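Long-range contacts in multisubunit Na+/H+ antiporter, D subunit (Anoxybacillus flavithermus, PDB 6Z16), which probably forms one of the ion-translocating membrane subunits of a multisubunit sodium/proton antiporter, related to the antiporter-like subunits of respiratory complex I: residues D[232-237]-D[295-300]; D[1-6]-D[57-62]. One frame throughout, in Å; residues are numbered along the deposited sequence.

Interaction 1 (D[232-237]-D[295-300]); sequences AYYAPP and DMRYIV
Arg297 and Tyr298, in the first turn of helix 296-315, join the 232-237 segment, where the short helix 229-234 gives way to the Pro236-Pro237 pair, in a polar-aromatic contact between two helix-terminal regions of the antiporter fold. The polar half is Arg297 NH2 facing backbone carbonyls. Its main bond goes to Pro236 O, 2.6 Å from NH2; the N-H...O angle is 152°, and the oxygen lies at the edge of the guanidinium, near its plane. Two weak bonds add to it: NH2 stands 3.2 Å from Tyr234 O and 3.4 Å from Tyr233 O, both oxygens lying oblique to the guanidinium. A bend at chi3 turns NE out of the extended line of the chain. Leu241 of helix 238-247 packs against both Arg297 and Pro236.

The aromatic half is Tyr234 against Tyr298. Their planes are only 17° from parallel, but the rings are slid apart, with centroids separated by 4.8 Å, and overlap little. Tyr298 OH sits over one face of the Tyr234 ring toward its rim, while Tyr298 CE2 lies 3.6 Å from Tyr234 CD1. Tyr293 stacks on Tyr298 as well. Near the hydroxyl end of the Tyr234 ring, the Asp295 carboxylate plane is turned 73° from the ring, with OD2 3.5 Å from Tyr234 CE1.

One arginine nitrogen thus gathers three carbonyl oxygens from the 233-236 backbone, unequally: one good bond and two weak ones. The contact joins the start of helix 296-315 to that backbone through the guanidinium, whose positive charge the carbonyl oxygens would be expected to stabilise.

Interaction 2 (D[1-6]-D[57-62]); sequences MSNLLL and QTLNVG
Leu5 and Leu6, in the N-terminal 3-10 segment that leads into helix 7-18, pack against the two-stranded antiparallel hairpin of strands 57-60 and 71-74. The contact is mainly leucine packing, and no hydrogen bond crosses it. Gln57 and Leu59, alternate residues of the first strand, both direct CB toward the N-terminal segment, whereas Thr58 between them points away. Leu5 points its CB toward the strand, with CG anti to the backbone N (chi1 -158°), and its CD1 lies 3.8 Å from Gln57 CB, next to the Gln57 carbonyl; the same side chain also reaches Leu72 and Ser74 on the second strand. Leu59 is the larger partner on the hairpin. Its CD2 branch does the touching, Leu59 CD2 meeting Ser2 O at 3.6 Å and Asn3 OD1 at 3.3 Å. Asn3 ND2 also makes a weak hydrogen bond to Arg91 O of a neighbouring subunit, whose Pro92 packs on Leu59. The N-terminus and hairpin therefore face that subunit together. Leu6 and Leu59 cross at about a right angle, with Leu6 CD1 3.6 Å from Leu59 CD2.

How the interactions relate
Interactions 1 and 2 lie on opposite sides of the chain's centre, with their own centres 39 Å apart and their nearest atoms about 24 Å apart. They follow one another in series, the 1-6/57-62 contact closing before 232-237 begins. Interaction 1 is the more central, about 16 Å from the centre of the chain against 24 Å, and no other protein chain touches it; interaction 2 borders neighbouring subunits. The chemistry differs too: arginine-to-carbonyl bonds and tyrosine rings in one, leucine packing in the other. Neither supplies residues to the phosphatidylethanolamine pockets; Ile299 touches the 421-425 end of helix 405-429, away from the pocket residues Ile405, Phe406 and Ile409.

Interaction 1 (D[232-237]-D[295-300])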
loop_
_atom_site.group_PDB
_atom_site.type_symbol
_atom_site.label_atom_id
_atom_site.label_comp_id
_atom_site.label_asym_id
_atom_site.label_seq_id
_atom_site.Cartn_x
_atom_site.Cartn_y
_atom_site.Cartn_z
ATOM N N ALA D 232 -22.761 -61.852 -10.233
ATOM C CA ALA D 232 -21.687 -60.894 -9.996
ATOM C C ALA D 232 -20.322 -61.545 -10.129
ATOM O O ALA D 232 -19.385 -60.930 -10.644
ATOM C CB ALA D 232 -21.837 -60.267 -8.613
ATOM N N TYR D 233 -20.184 -62.790 -9.679
ATOM C CA TYR D 233 -18.905 -63.451 -9.881
ATOM C C TYR D 233 -18.848 -64.226 -11.186
ATOM O O TYR D 233 -17.775 -64.698 -11.559
ATOM C CB TYR D 233 -18.565 -64.373 -8.711
ATOM C CG TYR D 233 -18.153 -63.660 -7.442
ATOM C CD1 TYR D 233 -18.024 -62.279 -7.396
ATOM C CD2 TYR D 233 -17.820 -64.379 -6.308
ATOM C CE1 TYR D 233 -17.641 -61.636 -6.243
ATOM C CE2 TYR D 233 -17.425 -63.743 -5.149
ATOM C CZ TYR D 233 -17.337 -62.374 -5.125
ATOM O OH TYR D 233 -16.943 -61.739 -3.976
ATOM N N TYR D 234 -19.962 -64.371 -11.892
ATOM C CA TYR D 234 -19.883 -64.900 -13.241
ATOM C C TYR D 234 -19.392 -63.852 -14.228
ATOM O O TYR D 234 -18.883 -64.211 -15.294
ATOM C CB TYR D 234 -21.246 -65.441 -13.672
ATOM C CG TYR D 234 -21.208 -66.226 -14.954
ATOM C CD1 TYR D 234 -20.690 -67.509 -14.981
ATOM C CD2 TYR D 234 -21.683 -65.687 -16.137
ATOM C CE1 TYR D 234 -20.645 -68.236 -16.149
ATOM C CE2 TYR D 234 -21.645 -66.406 -17.311
ATOM C CZ TYR D 234 -21.124 -67.679 -17.310
ATOM O OH TYR D 234 -21.080 -68.407 -18.475
ATOM N N ALA D 235 -19.519 -62.568 -13.888
ATOM C CA ALA D 235 -19.051 -61.474 -14.747
ATOM C C ALA D 235 -17.533 -61.293 -14.957
ATOM O O ALA D 235 -17.117 -61.256 -16.120
ATOM C CB ALA D 235 -19.643 -60.158 -14.239
ATOM N N PRO D 236 -16.680 -61.144 -13.929
ATOM C CA PRO D 236 -15.363 -60.503 -14.147
ATOM C C PRO D 236 -14.367 -61.437 -14.810
ATOM O O PRO D 236 -14.627 -62.641 -14.934
ATOM C CB PRO D 236 -14.915 -60.158 -12.723
ATOM C CG PRO D 236 -15.450 -61.228 -11.937
ATOM C CD PRO D 236 -16.776 -61.587 -12.525
ATOM N N PRO D 237 -13.220 -60.922 -15.264
ATOM C CA PRO D 237 -12.154 -61.806 -15.757
ATOM C C PRO D 237 -11.477 -62.578 -14.632
ATOM O O PRO D 237 -11.716 -62.354 -13.445
ATOM C CB PRO D 237 -11.178 -60.842 -16.436
ATOM C CG PRO D 237 -12.001 -59.683 -16.809
ATOM C CD PRO D 237 -12.993 -59.533 -15.701
ATOM N N ASP D 295 -21.213 -76.172 -15.046
ATOM C CA ASP D 295 -20.446 -75.003 -15.452
ATOM C C ASP D 295 -19.419 -74.729 -14.363
ATOM O O ASP D 295 -19.782 -74.669 -13.186
ATOM C CB ASP D 295 -21.374 -73.806 -15.646
ATOM C CG ASP D 295 -20.731 -72.690 -16.409
ATOM O OD1 ASP D 295 -19.571 -72.853 -16.811
ATOM O OD2 ASP D 295 -21.383 -71.649 -16.610
ATOM N N MET D 296 -18.151 -74.550 -14.757
ATOM C CA MET D 296 -17.040 -74.581 -13.801
ATOM C C MET D 296 -17.081 -73.408 -12.830
ATOM O O MET D 296 -16.894 -73.589 -11.614
ATOM C CB MET D 296 -15.702 -74.589 -14.543
ATOM C CG MET D 296 -15.401 -75.853 -15.303
ATOM S SD MET D 296 -13.737 -75.912 -15.987
ATOM C CE MET D 296 -13.898 -74.842 -17.407
ATOM N N ARG D 297 -17.324 -72.200 -13.355
ATOM C CA ARG D 297 -17.346 -70.998 -12.527
ATOM C C ARG D 297 -18.460 -71.061 -11.491
ATOM O O ARG D 297 -18.236 -70.726 -10.325
ATOM C CB ARG D 297 -17.491 -69.755 -13.408
ATOM C CG ARG D 297 -16.276 -69.446 -14.271
ATOM C CD ARG D 297 -16.573 -68.381 -15.308
ATOM N NE ARG D 297 -16.682 -67.018 -14.815
ATOM C CZ ARG D 297 -15.721 -66.111 -14.922
ATOM N NH1 ARG D 297 -14.580 -66.415 -15.521
ATOM N NH2 ARG D 297 -15.912 -64.889 -14.456
ATOM N N TYR D 298 -19.642 -71.554 -11.884
ATOM C CA TYR D 298 -20.743 -71.702 -10.935
ATOM C C TYR D 298 -20.440 -72.725 -9.855
ATOM O O TYR D 298 -20.846 -72.535 -8.702
ATOM C CB TYR D 298 -22.029 -72.092 -11.653
ATOM C CG TYR D 298 -22.701 -70.953 -12.361
ATOM C CD1 TYR D 298 -23.372 -69.976 -11.643
ATOM C CD2 TYR D 298 -22.703 -70.872 -13.739
ATOM C CE1 TYR D 298 -23.998 -68.935 -12.276
ATOM C CE2 TYR D 298 -23.335 -69.831 -14.386
ATOM C CZ TYR D 298 -23.980 -68.867 -13.646
ATOM O OH TYR D 298 -24.615 -67.825 -14.273
ATOM N N ILE D 299 -19.722 -73.792 -10.204
ATOM C CA ILE D 299 -19.336 -74.798 -9.220
ATOM C C ILE D 299 -18.420 -74.187 -8.169
ATOM O O ILE D 299 -18.647 -74.349 -6.963
ATOM C CB ILE D 299 -18.691 -76.007 -9.921
ATOM C CG1 ILE D 299 -19.743 -76.751 -10.735
ATOM C CG2 ILE D 299 -18.072 -76.946 -8.920
ATOM C CD1 ILE D 299 -19.185 -77.702 -11.739
ATOM N N VAL D 300 -17.431 -73.399 -8.605
ATOM C CA VAL D 300 -16.512 -72.808 -7.631
ATOM C C VAL D 300 -17.203 -71.711 -6.808
ATOM O O VAL D 300 -16.910 -71.540 -5.616
ATOM C CB VAL D 300 -15.248 -72.300 -8.352
ATOM C CG1 VAL D 300 -14.206 -71.826 -7.359
ATOM C CG2 VAL D 300 -14.673 -73.387 -9.217
#

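Interaction 2 (D[1-6]-D[57-62])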
loop_
_atom_site.group_PDB
_atom_site.type_symbol
_atom_site.label_atom_id
_atom_site.label_comp_id
_atom_site.label_asym_id
_atom_site.label_seq_id
_atom_site.Cartn_x
_atom_site.Cartn_y
_atom_site.Cartn_z
ATOM N N MET D 1 9.906 -48.729 13.375
ATOM C CA MET D 1 9.761 -49.273 14.721
ATOM C C MET D 1 8.338 -49.764 14.949
ATOM O O MET D 1 7.954 -50.823 14.461
ATOM C CB MET D 1 10.138 -48.225 15.772
ATOM C CG MET D 1 11.602 -47.812 15.746
ATOM S SD MET D 1 12.733 -49.169 16.106
ATOM C CE MET D 1 12.431 -49.407 17.852
ATOM N N SER D 2 7.549 -48.980 15.681
ATOM C CA SER D 2 6.175 -49.356 15.989
ATOM C C SER D 2 5.208 -49.091 14.846
ATOM O O SER D 2 4.025 -49.411 14.979
ATOM C CB SER D 2 5.695 -48.627 17.247
ATOM O OG SER D 2 6.415 -49.054 18.389
ATOM N N ASN D 3 5.670 -48.519 13.739
ATOM C CA ASN D 3 4.844 -48.313 12.558
ATOM C C ASN D 3 4.842 -49.510 11.625
ATOM O O ASN D 3 4.295 -49.409 10.521
ATOM C CB ASN D 3 5.309 -47.074 11.796
ATOM C CG ASN D 3 4.891 -45.793 12.465
ATOM O OD1 ASN D 3 3.750 -45.649 12.883
ATOM N ND2 ASN D 3 5.818 -44.857 12.583
ATOM N N LEU D 4 5.440 -50.632 12.051
ATOM C CA LEU D 4 5.461 -51.864 11.262
ATOM C C LEU D 4 4.057 -52.353 10.947
ATOM O O LEU D 4 3.807 -52.878 9.853
ATOM C CB LEU D 4 6.233 -52.937 12.030
ATOM C CG LEU D 4 6.397 -54.346 11.466
ATOM C CD1 LEU D 4 7.204 -54.355 10.194
ATOM C CD2 LEU D 4 7.050 -55.217 12.507
ATOM N N LEU D 5 3.129 -52.117 11.875
ATOM C CA LEU D 5 1.726 -52.458 11.707
ATOM C C LEU D 5 1.099 -51.739 10.516
ATOM O O LEU D 5 0.164 -52.265 9.904
ATOM C CB LEU D 5 0.997 -52.107 13.002
ATOM C CG LEU D 5 -0.327 -52.719 13.419
ATOM C CD1 LEU D 5 -0.405 -52.607 14.919
ATOM C CD2 LEU D 5 -1.503 -52.047 12.783
ATOM N N LEU D 6 1.590 -50.549 10.168
ATOM C CA LEU D 6 1.050 -49.862 9.003
ATOM C C LEU D 6 1.673 -50.300 7.697
ATOM O O LEU D 6 1.166 -49.907 6.644
ATOM C CB LEU D 6 1.221 -48.355 9.100
ATOM C CG LEU D 6 0.086 -47.602 9.766
ATOM C CD1 LEU D 6 0.216 -47.640 11.252
ATOM C CD2 LEU D 6 0.047 -46.203 9.249
ATOM N N GLN D 57 -0.098 -56.053 19.109
ATOM C CA GLN D 57 0.474 -54.773 18.711
ATOM C C GLN D 57 -0.632 -53.739 18.547
ATOM O O GLN D 57 -1.535 -53.916 17.727
ATOM C CB GLN D 57 1.268 -54.920 17.415
ATOM C CG GLN D 57 2.481 -55.825 17.527
ATOM C CD GLN D 57 3.514 -55.313 18.504
ATOM O OE1 GLN D 57 3.701 -55.877 19.578
ATOM N NE2 GLN D 57 4.189 -54.235 18.136
ATOM N N THR D 58 -0.566 -52.665 19.329
ATOM C CA THR D 58 -1.521 -51.570 19.236
ATOM C C THR D 58 -0.788 -50.282 18.907
ATOM O O THR D 58 0.242 -49.974 19.512
ATOM C CB THR D 58 -2.303 -51.386 20.538
ATOM O OG1 THR D 58 -1.396 -51.086 21.604
ATOM C CG2 THR D 58 -3.076 -52.638 20.881
ATOM N N LEU D 59 -1.324 -49.520 17.958
ATOM C CA LEU D 59 -0.743 -48.238 17.590
ATOM C C LEU D 59 -1.830 -47.187 17.476
ATOM O O LEU D 59 -2.742 -47.317 16.656
ATOM C CB LEU D 59 0.026 -48.319 16.275
ATOM C CG LEU D 59 0.652 -46.966 15.950
ATOM C CD1 LEU D 59 1.645 -46.537 17.018
ATOM C CD2 LEU D 59 1.341 -47.048 14.656
ATOM N N ASN D 60 -1.721 -46.146 18.291
ATOM C CA ASN D 60 -2.538 -44.960 18.111
ATOM C C ASN D 60 -2.005 -44.184 16.917
ATOM O O ASN D 60 -0.791 -44.030 16.771
ATOM C CB ASN D 60 -2.476 -44.101 19.363
ATOM C CG ASN D 60 -2.864 -44.858 20.600
ATOM O OD1 ASN D 60 -3.779 -45.664 20.585
ATOM N ND2 ASN D 60 -2.160 -44.604 21.685
ATOM N N VAL D 61 -2.904 -43.713 16.050
ATOM C CA VAL D 61 -2.467 -43.042 14.826
ATOM C C VAL D 61 -1.795 -41.718 15.159
ATOM O O VAL D 61 -0.582 -41.575 15.003
ATOM C CB VAL D 61 -3.636 -42.868 13.845
ATOM C CG1 VAL D 61 -3.216 -42.022 12.677
ATOM C CG2 VAL D 61 -4.068 -44.219 13.334
ATOM N N GLY D 62 -2.522 -40.783 15.753
ATOM C CA GLY D 62 -1.842 -39.652 16.345
ATOM C C GLY D 62 -1.140 -40.057 17.636
ATOM O O GLY D 62 -0.993 -41.231 17.973
#